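Local coordinates for botulinum neurotoxin type G (Clostridium botulinum, PDB 3MPP), which targets nerve cells through its receptor-binding domain and delivers a zinc protease light chain into the host cytosol, at residues I83-S95 against W103-T115. The protein carries 4 engineered substitutions. Residues are numbered along the deposited sequence; the frame is centred on the assembly and turned at random.
Sequences IQTYLQNEYTIIS and WKVSIKGNRIIWT
Val105 O is gripped by two backbone amides, Ile93 N at 2.8 Å and Ile94 N at 3.2 Å, both nearly straight. Two residues thus face one, a classic beta bulge that shifts the antiparallel register by a residue, and Val105 N closes the pairing onto Ile94 O at 2.6 Å. At the bulge, Ile93 CD1 touches both Val105 CG1 and Ile107 CD1, while Ile94 CG2 abuts the six-membered-ring edge of Trp103. Tyr91 and Ile107 exchange both backbone hydrogen bonds; Tyr91 CG stands between its backbone N and carbonyl carbon (chi1 54°), which sets the ring beside Ile107, whose CB makes a CH-pi contact over its face and whose CG2 reaches its hydroxyl end. On the opposite face of the sheet, the extended Glu90 side chain carries its carboxylate to Ser106, whose OG donates to Glu90 OE2 at 2.6 Å on the anti side. A water donates to each carboxylate oxygen, and the one at OE1 also accepts from Lys108 NZ; with Lys104 NZ 4.5 Å from Glu90 OE2, the two lysines would probably favour the charged carboxylate. At the type II' turn from Lys108 to Arg111, Gly109 CA sits 3.5 Å above the centre of the Tyr86 ring, and one water accepts from Gly109 N and donates to Tyr86 O and Asn89 O, tying helix 83-88 to the turn. The bulged hairpin belongs to one sheet of the lectin-like jelly roll of the N-terminal receptor-binding subdomain.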
ATOM      1  N   ILE A  83      11.176 -11.835  16.494  1.00 37.67           N
ATOM      2  CA  ILE A  83      11.987 -11.025  15.595  1.00 30.55           C
ATOM      3  C   ILE A  83      13.223 -11.737  15.020  1.00 36.33           C
ATOM      4  O   ILE A  83      13.603 -11.488  13.868  1.00 34.06           O
ATOM      5  CB  ILE A  83      12.356  -9.653  16.228  1.00 43.16           C
ATOM      6  CG1 ILE A  83      12.730  -8.655  15.132  1.00 43.53           C
ATOM      7  CG2 ILE A  83      13.449  -9.792  17.263  1.00 48.42           C
ATOM      8  CD1 ILE A  83      11.543  -8.289  14.258  1.00 40.77           C
ATOM      9  N   GLN A  84      13.847 -12.630  15.791  1.00 31.75           N
ATOM     10  CA  GLN A  84      15.019 -13.314  15.256  1.00 38.54           C
ATOM     11  C   GLN A  84      14.642 -14.264  14.115  1.00 37.34           C
ATOM     12  O   GLN A  84      15.388 -14.406  13.148  1.00 42.44           O
ATOM     13  CB  GLN A  84      15.819 -14.016  16.356  1.00 43.09           C
ATOM     14  CG  GLN A  84      16.509 -13.025  17.291  1.00 52.06           C
ATOM     15  CD  GLN A  84      17.290 -11.942  16.535  1.00 57.17           C
ATOM     16  OE1 GLN A  84      18.025 -12.227  15.585  1.00 61.76           O
ATOM     17  NE2 GLN A  84      17.138 -10.697  16.967  1.00 49.57           N
ATOM     18  N   THR A  85      13.477 -14.895  14.212  1.00 33.54           N
ATOM     19  CA  THR A  85      12.981 -15.695  13.089  1.00 35.26           C
ATOM     20  C   THR A  85      12.798 -14.809  11.860  1.00 32.06           C
ATOM     21  O   THR A  85      13.241 -15.138  10.764  1.00 36.07           O
ATOM     22  CB  THR A  85      11.659 -16.423  13.431  1.00 32.00           C
ATOM     23  OG1 THR A  85      11.905 -17.365  14.478  1.00 33.69           O
ATOM     24  CG2 THR A  85      11.105 -17.168  12.207  1.00 25.97           C
ATOM     25  N   TYR A  86      12.166 -13.663  12.062  1.00 33.71           N
ATOM     26  CA  TYR A  86      11.898 -12.729  10.980  1.00 31.13           C
ATOM     27  C   TYR A  86      13.212 -12.291  10.326  1.00 28.28           C
ATOM     28  O   TYR A  86      13.336 -12.292   9.100  1.00 28.89           O
ATOM     29  CB  TYR A  86      11.090 -11.541  11.523  1.00 27.82           C
ATOM     30  CG  TYR A  86      10.868 -10.378  10.569  1.00 29.79           C
ATOM     31  CD1 TYR A  86       9.773 -10.354   9.706  1.00 26.15           C
ATOM     32  CD2 TYR A  86      11.733  -9.281  10.563  1.00 32.29           C
ATOM     33  CE1 TYR A  86       9.557  -9.280   8.844  1.00 27.69           C
ATOM     34  CE2 TYR A  86      11.514  -8.192   9.708  1.00 27.84           C
ATOM     35  CZ  TYR A  86      10.433  -8.204   8.857  1.00 23.31           C
ATOM     36  OH  TYR A  86      10.212  -7.147   8.017  1.00 30.73           O
ATOM     37  N   LEU A  87      14.203 -11.957  11.145  1.00 30.93           N
ATOM     38  CA  LEU A  87      15.484 -11.479  10.633  1.00 34.43           C
ATOM     39  C   LEU A  87      16.360 -12.557   9.996  1.00 39.47           C
ATOM     40  O   LEU A  87      17.103 -12.280   9.060  1.00 41.20           O
ATOM     41  CB  LEU A  87      16.284 -10.806  11.753  1.00 38.62           C
ATOM     42  CG  LEU A  87      15.762  -9.440  12.174  1.00 34.50           C
ATOM     43  CD1 LEU A  87      16.661  -8.844  13.248  1.00 37.67           C
ATOM     44  CD2 LEU A  87      15.696  -8.547  10.953  1.00 33.18           C
ATOM     45  N   GLN A  88      16.289 -13.780  10.510  1.00 34.47           N
ATOM     46  CA  GLN A  88      17.280 -14.792  10.147  1.00 38.18           C
ATOM     47  C   GLN A  88      16.792 -15.829   9.135  1.00 40.55           C
ATOM     48  O   GLN A  88      17.596 -16.534   8.522  1.00 35.23           O
ATOM     49  CB  GLN A  88      17.798 -15.482  11.411  1.00 39.74           C
ATOM     50  CG  GLN A  88      18.479 -14.509  12.378  1.00 49.03           C
ATOM     51  CD  GLN A  88      19.058 -15.196  13.600  1.00 58.41           C
ATOM     52  OE1 GLN A  88      19.345 -16.393  13.576  1.00 55.46           O
ATOM     53  NE2 GLN A  88      19.238 -14.438  14.676  1.00 61.82           N
ATOM     54  N   ASN A  89      15.479 -15.923   8.960  1.00 30.24           N
ATOM     55  CA  ASN A  89      14.909 -16.956   8.087  1.00 33.64           C
ATOM     56  C   ASN A  89      14.676 -16.422   6.678  1.00 28.03           C
ATOM     57  O   ASN A  89      13.761 -15.634   6.443  1.00 28.41           O
ATOM     58  CB  ASN A  89      13.628 -17.534   8.706  1.00 31.36           C
ATOM     59  CG  ASN A  89      12.889 -18.537   7.789  1.00 33.82           C
ATOM     60  OD1 ASN A  89      11.664 -18.487   7.688  1.00 36.27           O
ATOM     61  ND2 ASN A  89      13.618 -19.461   7.167  1.00 24.17           N
ATOM     62  N   GLU A  90      15.546 -16.827   5.755  1.00 32.73           N
ATOM     63  CA  GLU A  90      15.365 -16.498   4.352  1.00 34.27           C
ATOM     64  C   GLU A  90      14.595 -17.614   3.670  1.00 31.36           C
ATOM     65  O   GLU A  90      14.929 -18.793   3.807  1.00 31.65           O
ATOM     66  CB  GLU A  90      16.710 -16.263   3.646  1.00 34.68           C
ATOM     67  CG  GLU A  90      16.541 -15.849   2.183  1.00 37.82           C
ATOM     68  CD  GLU A  90      17.851 -15.732   1.426  1.00 45.91           C
ATOM     69  OE1 GLU A  90      18.919 -15.782   2.063  1.00 44.12           O
ATOM     70  OE2 GLU A  90      17.807 -15.592   0.187  1.00 48.76           O
ATOM     71  N   TYR A  91      13.546 -17.247   2.949  1.00 25.91           N
ATOM     72  CA  TYR A  91      12.738 -18.240   2.259  1.00 31.21           C
ATOM     73  C   TYR A  91      12.435 -17.776   0.848  1.00 34.40           C
ATOM     74  O   TYR A  91      12.213 -16.597   0.607  1.00 31.00           O
ATOM     75  CB  TYR A  91      11.438 -18.542   3.025  1.00 24.66           C
ATOM     76  CG  TYR A  91      10.597 -17.322   3.348  1.00 26.00           C
ATOM     77  CD1 TYR A  91       9.578 -16.904   2.494  1.00 26.80           C
ATOM     78  CD2 TYR A  91      10.829 -16.589   4.507  1.00 27.04           C
ATOM     79  CE1 TYR A  91       8.799 -15.774   2.793  1.00 30.18           C
ATOM     80  CE2 TYR A  91      10.070 -15.468   4.814  1.00 25.35           C
ATOM     81  CZ  TYR A  91       9.058 -15.069   3.958  1.00 32.49           C
ATOM     82  OH  TYR A  91       8.331 -13.954   4.276  1.00 30.23           O
ATOM     83  N   THR A  92      12.459 -18.721  -0.082  1.00 30.84           N
ATOM     84  CA  THR A  92      12.140 -18.450  -1.469  1.00 32.95           C
ATOM     85  C   THR A  92      10.629 -18.233  -1.584  1.00 28.99           C
ATOM     86  O   THR A  92       9.845 -18.835  -0.835  1.00 30.65           O
ATOM     87  CB  THR A  92      12.591 -19.644  -2.337  1.00 30.33           C
ATOM     88  OG1 THR A  92      13.977 -19.866  -2.106  1.00 33.05           O
ATOM     89  CG2 THR A  92      12.376 -19.379  -3.819  1.00 34.21           C
ATOM     90  N   ILE A  93      10.222 -17.351  -2.488  1.00 29.67           N
ATOM     91  CA  ILE A  93       8.806 -17.163  -2.774  1.00 26.15           C
ATOM     92  C   ILE A  93       8.503 -17.414  -4.246  1.00 35.77           C
ATOM     93  O   ILE A  93       7.425 -17.890  -4.583  1.00 32.16           O
ATOM     94  CB  ILE A  93       8.297 -15.763  -2.375  1.00 26.03           C
ATOM     95  CG1 ILE A  93       9.095 -14.665  -3.061  1.00 29.69           C
ATOM     96  CG2 ILE A  93       8.346 -15.583  -0.851  1.00 32.31           C
ATOM     97  CD1 ILE A  93       8.423 -13.291  -2.953  1.00 32.66           C
ATOM     98  N   ILE A  94       9.456 -17.083  -5.117  1.00 36.13           N
ATOM     99  CA  ILE A  94       9.300 -17.304  -6.551  1.00 36.68           C
ATOM    100  C   ILE A  94      10.616 -17.828  -7.117  1.00 41.94           C
ATOM    101  O   ILE A  94      11.681 -17.286  -6.821  1.00 37.27           O
ATOM    102  CB  ILE A  94       8.930 -16.010  -7.302  1.00 34.80           C
ATOM    103  CG1 ILE A  94       7.744 -15.299  -6.638  1.00 35.11           C
ATOM    104  CG2 ILE A  94       8.606 -16.321  -8.761  1.00 37.61           C
ATOM    105  CD1 ILE A  94       7.517 -13.874  -7.149  1.00 36.22           C
ATOM    106  N   SER A  95      10.552 -18.880  -7.926  1.00 39.61           N
ATOM    107  CA  SER A  95      11.773 -19.437  -8.486  1.00 38.88           C
ATOM    108  C   SER A  95      11.579 -20.015  -9.877  1.00 44.98           C
ATOM    109  O   SER A  95      10.486 -20.458 -10.240  1.00 39.65           O
ATOM    110  CB  SER A  95      12.342 -20.515  -7.569  1.00 35.92           C
ATOM    111  OG  SER A  95      11.612 -21.721  -7.703  1.00 46.37           O
ATOM    112  N   TRP A 103      17.002 -18.606 -11.486  1.00 45.67           N
ATOM    113  CA  TRP A 103      16.801 -17.446 -10.617  1.00 45.76           C
ATOM    114  C   TRP A 103      15.727 -17.679  -9.567  1.00 45.42           C
ATOM    115  O   TRP A 103      14.802 -18.469  -9.759  1.00 46.76           O
ATOM    116  CB  TRP A 103      16.451 -16.187 -11.411  1.00 44.92           C
ATOM    117  CG  TRP A 103      15.180 -16.280 -12.208  1.00 42.33           C
ATOM    118  CD1 TRP A 103      15.074 -16.557 -13.541  1.00 53.41           C
ATOM    119  CD2 TRP A 103      13.838 -16.070 -11.737  1.00 46.24           C
ATOM    120  NE1 TRP A 103      13.757 -16.546 -13.926  1.00 59.87           N
ATOM    121  CE2 TRP A 103      12.976 -16.249 -12.839  1.00 47.83           C
ATOM    122  CE3 TRP A 103      13.281 -15.764 -10.488  1.00 43.46           C
ATOM    123  CZ2 TRP A 103      11.592 -16.129 -12.734  1.00 45.32           C
ATOM    124  CZ3 TRP A 103      11.900 -15.639 -10.385  1.00 46.17           C
ATOM    125  CH2 TRP A 103      11.071 -15.821 -11.499  1.00 41.24           C
ATOM    126  N   LYS A 104      15.844 -16.959  -8.461  1.00 42.91           N
ATOM    127  CA  LYS A 104      14.838 -17.029  -7.415  1.00 42.28           C
ATOM    128  C   LYS A 104      14.662 -15.671  -6.761  1.00 44.78           C
ATOM    129  O   LYS A 104      15.611 -14.892  -6.652  1.00 43.02           O
ATOM    130  CB  LYS A 104      15.222 -18.075  -6.369  1.00 47.57           C
ATOM    131  CG  LYS A 104      16.362 -17.659  -5.457  1.00 49.85           C
ATOM    132  CD  LYS A 104      16.733 -18.778  -4.485  1.00 58.60           C
ATOM    133  CE  LYS A 104      17.872 -18.354  -3.561  1.00 58.85           C
ATOM    134  NZ  LYS A 104      18.045 -19.274  -2.396  1.00 59.05           N
ATOM    135  N   VAL A 105      13.428 -15.394  -6.353  1.00 39.11           N
ATOM    136  CA  VAL A 105      13.125 -14.265  -5.502  1.00 37.28           C
ATOM    137  C   VAL A 105      12.877 -14.820  -4.100  1.00 36.32           C
ATOM    138  O   VAL A 105      12.100 -15.767  -3.912  1.00 32.64           O
ATOM    139  CB  VAL A 105      11.884 -13.493  -6.014  1.00 31.82           C
ATOM    140  CG1 VAL A 105      11.482 -12.393  -5.031  1.00 34.72           C
ATOM    141  CG2 VAL A 105      12.158 -12.905  -7.394  1.00 39.13           C
ATOM    142  N   SER A 106      13.569 -14.258  -3.117  1.00 35.08           N
ATOM    143  CA  SER A 106      13.395 -14.700  -1.739  1.00 34.28           C
ATOM    144  C   SER A 106      13.163 -13.512  -0.797  1.00 34.35           C
ATOM    145  O   SER A 106      13.420 -12.355  -1.136  1.00 35.09           O
ATOM    146  CB  SER A 106      14.599 -15.529  -1.287  1.00 39.36           C
ATOM    147  OG  SER A 106      15.757 -14.726  -1.201  1.00 45.59           O
ATOM    148  N   ILE A 107      12.652 -13.812   0.381  1.00 31.79           N
ATOM    149  CA  ILE A 107      12.403 -12.795   1.375  1.00 29.30           C
ATOM    150  C   ILE A 107      13.196 -13.179   2.610  1.00 33.89           C
ATOM    151  O   ILE A 107      13.275 -14.357   2.968  1.00 30.14           O
ATOM    152  CB  ILE A 107      10.896 -12.685   1.695  1.00 31.31           C
ATOM    153  CG1 ILE A 107      10.154 -12.054   0.507  1.00 30.74           C
ATOM    154  CG2 ILE A 107      10.679 -11.888   2.982  1.00 29.60           C
ATOM    155  CD1 ILE A 107       8.657 -11.906   0.704  1.00 39.42           C
ATOM    156  N   LYS A 108      13.846 -12.196   3.219  1.00 27.60           N
ATOM    157  CA  LYS A 108      14.490 -12.422   4.501  1.00 25.71           C
ATOM    158  C   LYS A 108      14.185 -11.227   5.393  1.00 27.67           C
ATOM    159  O   LYS A 108      14.860 -10.195   5.337  1.00 29.91           O
ATOM    160  CB  LYS A 108      16.000 -12.618   4.338  1.00 30.15           C
ATOM    161  CG  LYS A 108      16.702 -13.123   5.598  1.00 31.30           C
ATOM    162  CD  LYS A 108      18.211 -13.146   5.403  1.00 39.62           C
ATOM    163  CE  LYS A 108      18.939 -13.773   6.582  1.00 41.70           C
ATOM    164  NZ  LYS A 108      20.413 -13.723   6.349  1.00 45.33           N
ATOM    165  N   GLY A 109      13.146 -11.365   6.202  1.00 27.83           N
ATOM    166  CA  GLY A 109      12.738 -10.284   7.071  1.00 32.79           C
ATOM    167  C   GLY A 109      12.349  -9.080   6.243  1.00 31.35           C
ATOM    168  O   GLY A 109      11.445  -9.149   5.412  1.00 31.82           O
ATOM    169  N   ASN A 110      13.051  -7.977   6.469  1.00 34.47           N
ATOM    170  CA  ASN A 110      12.780  -6.731   5.783  1.00 28.71           C
ATOM    171  C   ASN A 110      13.619  -6.587   4.512  1.00 34.79           C
ATOM    172  O   ASN A 110      13.864  -5.474   4.042  1.00 29.85           O
ATOM    173  CB  ASN A 110      13.029  -5.557   6.723  1.00 26.10           C
ATOM    174  CG  ASN A 110      14.435  -5.559   7.290  1.00 40.57           C
ATOM    175  OD1 ASN A 110      15.007  -6.619   7.568  1.00 38.03           O
ATOM    176  ND2 ASN A 110      15.002  -4.370   7.465  1.00 35.30           N
ATOM    177  N   ARG A 111      14.054  -7.717   3.962  1.00 31.55           N
ATOM    178  CA  ARG A 111      14.812  -7.714   2.712  1.00 41.47           C
ATOM    179  C   ARG A 111      14.080  -8.496   1.639  1.00 38.56           C
ATOM    180  O   ARG A 111      13.588  -9.595   1.882  1.00 35.37           O
ATOM    181  CB  ARG A 111      16.191  -8.359   2.891  1.00 40.66           C
ATOM    182  CG  ARG A 111      17.205  -7.526   3.628  1.00 41.22           C
ATOM    183  CD  ARG A 111      18.572  -8.209   3.654  1.00 40.65           C
ATOM    184  NE  ARG A 111      19.552  -7.309   4.241  1.00 40.12           N
ATOM    185  CZ  ARG A 111      20.864  -7.466   4.178  1.00 52.16           C
ATOM    186  NH1 ARG A 111      21.385  -8.511   3.546  1.00 53.64           N
ATOM    187  NH2 ARG A 111      21.654  -6.567   4.751  1.00 60.15           N
ATOM    188  N   ILE A 112      14.043  -7.939   0.440  1.00 32.92           N
ATOM    189  CA  ILE A 112      13.578  -8.677  -0.718  1.00 33.74           C
ATOM    190  C   ILE A 112      14.810  -8.921  -1.582  1.00 37.33           C
ATOM    191  O   ILE A 112      15.582  -7.996  -1.833  1.00 35.60           O
ATOM    192  CB  ILE A 112      12.497  -7.888  -1.486  1.00 43.53           C
ATOM    193  CG1 ILE A 112      12.015  -8.679  -2.702  1.00 52.78           C
ATOM    194  CG2 ILE A 112      13.016  -6.530  -1.890  1.00 46.55           C
ATOM    195  CD1 ILE A 112      10.896  -9.637  -2.399  1.00 57.34           C
ATOM    196  N   ILE A 113      15.004 -10.166  -2.013  1.00 36.05           N
ATOM    197  CA  ILE A 113      16.297 -10.604  -2.549  1.00 30.99           C
ATOM    198  C   ILE A 113      16.181 -11.315  -3.892  1.00 41.49           C
ATOM    199  O   ILE A 113      15.367 -12.222  -4.061  1.00 37.98           O
ATOM    200  CB  ILE A 113      16.983 -11.594  -1.587  1.00 35.54           C
ATOM    201  CG1 ILE A 113      17.205 -10.965  -0.214  1.00 43.53           C
ATOM    202  CG2 ILE A 113      18.285 -12.104  -2.176  1.00 35.59           C
ATOM    203  CD1 ILE A 113      17.617 -11.982   0.839  1.00 47.48           C
ATOM    204  N   TRP A 114      17.019 -10.904  -4.834  1.00 37.91           N
ATOM    205  CA  TRP A 114      17.111 -11.529  -6.147  1.00 46.17           C
ATOM    206  C   TRP A 114      18.434 -12.304  -6.260  1.00 45.97           C
ATOM    207  O   TRP A 114      19.497 -11.767  -5.973  1.00 51.42           O
ATOM    208  CB  TRP A 114      17.037 -10.433  -7.216  1.00 49.01           C
ATOM    209  CG  TRP A 114      17.313 -10.864  -8.626  1.00 54.90           C
ATOM    210  CD1 TRP A 114      18.428 -10.581  -9.364  1.00 58.56           C
ATOM    211  CD2 TRP A 114      16.443 -11.610  -9.485  1.00 52.47           C
ATOM    212  NE1 TRP A 114      18.308 -11.112 -10.623  1.00 59.48           N
ATOM    213  CE2 TRP A 114      17.099 -11.749 -10.723  1.00 56.80           C
ATOM    214  CE3 TRP A 114      15.174 -12.172  -9.329  1.00 49.08           C
ATOM    215  CZ2 TRP A 114      16.532 -12.431 -11.794  1.00 58.33           C
ATOM    216  CZ3 TRP A 114      14.616 -12.847 -10.393  1.00 50.60           C
ATOM    217  CH2 TRP A 114      15.292 -12.969 -11.610  1.00 50.74           C
ATOM    218  N   THR A 115      18.364 -13.565  -6.668  1.00 43.30           N
ATOM    219  CA  THR A 115      19.546 -14.416  -6.710  1.00 50.72           C
ATOM    220  C   THR A 115      19.687 -15.146  -8.040  1.00 52.03           C
ATOM    221  O   THR A 115      18.714 -15.700  -8.564  1.00 45.93           O
ATOM    222  CB  THR A 115      19.534 -15.467  -5.574  1.00 47.37           C
ATOM    223  OG1 THR A 115      19.545 -14.807  -4.300  1.00 45.16           O
ATOM    224  CG2 THR A 115      20.742 -16.377  -5.686  1.00 44.72           C
TER
HETATM  225  O   HOH W   1      12.143 -13.839   7.361  1.00 28.03           O
HETATM  226  O   HOH W   2      20.442 -16.229   8.596  1.00 56.45           O
HETATM  227  O   HOH W   3      20.282 -15.622  -1.170  1.00 46.53           O
HETATM  228  O   HOH W   4      20.243 -16.145   4.510  1.00 49.88           O
HETATM  229  O   HOH W   5      16.015 -18.847  -0.697  1.00 42.82           O